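Local coordinates for hypothetical Thioesterase Protein SP_1851 (Streptococcus pneumoniae serotype 4, PDB 4XY5) that probably hydrolyses thioesters, as a hot dog-fold member of the PaaI-like thioesterases whose natural substrate is not established, at residues L50-A55 against V116-F121. The protein carries 1 engineered substitution. Residues are numbered along the deposited sequence; the frame is centred on the assembly and turned at random.
Sequences LFTLCA and VCKATF. Engineered in segment 50-55: Ala55 (natural residue Asp).
Helical residues 50-55 lie across strand residues 116-121 in a buried, apolar contact. The short axes approach to 9.2 Å and cross at -48°, running roughly the same way. Leu50 lies nearest Cys117, Cys54 nearest Ala119 and Ala55 nearest Phe121, with CA separations of 7.6, 6.9 and 7.6 Å. No hydrogen bond joins the segments; apolar side chains make the contact. Near the start of strand 115-127 is a classic beta bulge: Val116 (phi/psi -96/-51) and Cys117 both face Ile108 on strand 101-109. Both point at the helix, followed by Ala119 and Phe121. Leu50 (m, t) fills the bulge end. Leu50 CD1 is 4.1 Å from Val116 CG1, and Leu50 CB is 4.1 Å from Cys117 SG. Ala119 is small and leaves a hollow. Cys54 enters it, with Cys54 CB 4.2 Å from Ala119 CB. In the m rotamer, Cys54 SG lies 4.2 Å from Cys117 SG, too far for a disulfide. Phe121 (chi1 m) is the large bump. The Phe121 ring presents an edge to Cys54, its CE2 3.6 Å from Cys54 CB. Phe121 CZ lies 3.4 Å from Ala55 N, and Phe121 CE1 3.6 Å from CB of Ala55, an engineered residue, naturally Asp. Phe51 leaves the helix sideways, but with chi1 t its ring comes nearer the strand: Phe121 CZ lies over one face of it, and Phe51 CZ is 3.7 Å from Phe121 CE1. The planes meet obliquely at 48°, centroids 5.4 Å apart. This is the hot dog fold, helix 47-64 wrapped by an antiparallel sheet. Strands 101-109 and 68-78 flank strand 115-127, and Phe51 stacks on Phe51 of the second subunit.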
loop_
_atom_site.group_PDB
_atom_site.type_symbol
_atom_site.label_atom_id
_atom_site.label_comp_id
_atom_site.label_asym_id
_atom_site.label_seq_id
_atom_site.Cartn_x
_atom_site.Cartn_y
_atom_site.Cartn_z
ATOM N N LEU A 50 -13.940 -8.698 -0.916
ATOM C CA LEU A 50 -13.983 -7.327 -1.421
ATOM C C LEU A 50 -12.768 -7.038 -2.298
ATOM O O LEU A 50 -12.896 -6.435 -3.347
ATOM C CB LEU A 50 -14.039 -6.315 -0.265
ATOM C CG LEU A 50 -15.306 -6.366 0.599
ATOM C CD1 LEU A 50 -15.141 -5.415 1.788
ATOM C CD2 LEU A 50 -16.482 -5.968 -0.251
ATOM N N PHE A 51 -11.591 -7.477 -1.865
ATOM C CA PHE A 51 -10.394 -7.279 -2.683
ATOM C C PHE A 51 -10.532 -7.982 -4.021
ATOM O O PHE A 51 -10.151 -7.448 -5.070
ATOM C CB PHE A 51 -9.149 -7.791 -1.963
ATOM C CG PHE A 51 -7.876 -7.617 -2.756
ATOM C CD1 PHE A 51 -7.081 -6.498 -2.580
ATOM C CD2 PHE A 51 -7.477 -8.585 -3.678
ATOM C CE1 PHE A 51 -5.902 -6.346 -3.301
ATOM C CE2 PHE A 51 -6.321 -8.445 -4.402
ATOM C CZ PHE A 51 -5.517 -7.316 -4.219
ATOM N N THR A 52 -11.055 -9.205 -3.997
ATOM C CA THR A 52 -11.136 -9.961 -5.227
ATOM C C THR A 52 -12.101 -9.286 -6.215
ATOM O O THR A 52 -11.839 -9.259 -7.417
ATOM C CB THR A 52 -11.557 -11.430 -4.948
ATOM O OG1 THR A 52 -10.525 -12.070 -4.169
ATOM C CG2 THR A 52 -11.757 -12.213 -6.256
ATOM N N LEU A 53 -13.199 -8.735 -5.711
ATOM C CA LEU A 53 -14.079 -7.937 -6.571
ATOM C C LEU A 53 -13.266 -6.834 -7.256
ATOM O O LEU A 53 -13.356 -6.653 -8.470
ATOM C CB LEU A 53 -15.233 -7.326 -5.774
ATOM C CG LEU A 53 -16.227 -8.261 -5.078
ATOM C CD1 LEU A 53 -17.321 -7.459 -4.386
ATOM C CD2 LEU A 53 -16.861 -9.257 -6.066
ATOM N N CYS A 54 -12.437 -6.130 -6.487
ATOM C CA CYS A 54 -11.654 -5.027 -7.046
ATOM C C CYS A 54 -10.610 -5.504 -8.059
ATOM O O CYS A 54 -10.408 -4.873 -9.106
ATOM C CB CYS A 54 -10.949 -4.237 -5.938
ATOM S SG CYS A 54 -12.079 -3.368 -4.865
ATOM N N ALA A 55 -9.937 -6.609 -7.744
ATOM C CA ALA A 55 -8.870 -7.106 -8.615
ATOM C C ALA A 55 -9.405 -7.592 -9.951
ATOM O O ALA A 55 -8.785 -7.382 -11.000
ATOM C CB ALA A 55 -8.093 -8.223 -7.932
ATOM N N VAL A 116 -17.819 1.548 0.451
ATOM C CA VAL A 116 -17.430 0.328 1.162
ATOM C C VAL A 116 -15.902 0.139 1.227
ATOM O O VAL A 116 -15.336 -0.095 2.308
ATOM C CB VAL A 116 -18.089 -0.900 0.506
ATOM C CG1 VAL A 116 -17.650 -2.190 1.191
ATOM C CG2 VAL A 116 -19.597 -0.762 0.582
ATOM N N CYS A 117 -15.227 0.239 0.087
ATOM C CA CYS A 117 -13.766 0.124 0.084
ATOM C C CYS A 117 -13.201 0.767 -1.183
ATOM O O CYS A 117 -13.940 1.005 -2.132
ATOM C CB CYS A 117 -13.329 -1.341 0.205
ATOM S SG CYS A 117 -13.794 -2.380 -1.208
ATOM N N LYS A 118 -11.903 1.080 -1.167
ATOM C CA LYS A 118 -11.222 1.733 -2.285
ATOM C C LYS A 118 -9.876 1.059 -2.454
ATOM O O LYS A 118 -9.199 0.788 -1.471
ATOM C CB LYS A 118 -11.023 3.239 -2.032
ATOM C CG LYS A 118 -12.227 3.965 -1.461
ATOM C CD LYS A 118 -13.389 3.938 -2.423
ATOM C CE LYS A 118 -14.689 4.256 -1.712
ATOM N NZ LYS A 118 -15.865 3.827 -2.492
ATOM N N ALA A 119 -9.472 0.771 -3.688
ATOM C CA ALA A 119 -8.195 0.096 -3.881
ATOM C C ALA A 119 -7.462 0.685 -5.062
ATOM O O ALA A 119 -8.079 1.269 -5.939
ATOM C CB ALA A 119 -8.402 -1.402 -4.082
ATOM N N THR A 120 -6.141 0.543 -5.074
ATOM C CA THR A 120 -5.354 1.000 -6.203
ATOM C C THR A 120 -4.471 -0.147 -6.635
ATOM O O THR A 120 -3.802 -0.772 -5.807
ATOM C CB THR A 120 -4.511 2.241 -5.841
ATOM O OG1 THR A 120 -5.399 3.321 -5.542
ATOM C CG2 THR A 120 -3.606 2.642 -6.990
ATOM N N PHE A 121 -4.505 -0.442 -7.930
ATOM C CA PHE A 121 -3.751 -1.543 -8.501
ATOM C C PHE A 121 -2.652 -1.075 -9.433
ATOM O O PHE A 121 -2.899 -0.252 -10.302
ATOM C CB PHE A 121 -4.697 -2.458 -9.273
ATOM C CG PHE A 121 -5.604 -3.231 -8.397
ATOM C CD1 PHE A 121 -5.298 -4.537 -8.053
ATOM C CD2 PHE A 121 -6.759 -2.657 -7.902
ATOM C CE1 PHE A 121 -6.143 -5.262 -7.230
ATOM C CE2 PHE A 121 -7.598 -3.386 -7.080
ATOM C CZ PHE A 121 -7.278 -4.675 -6.746
#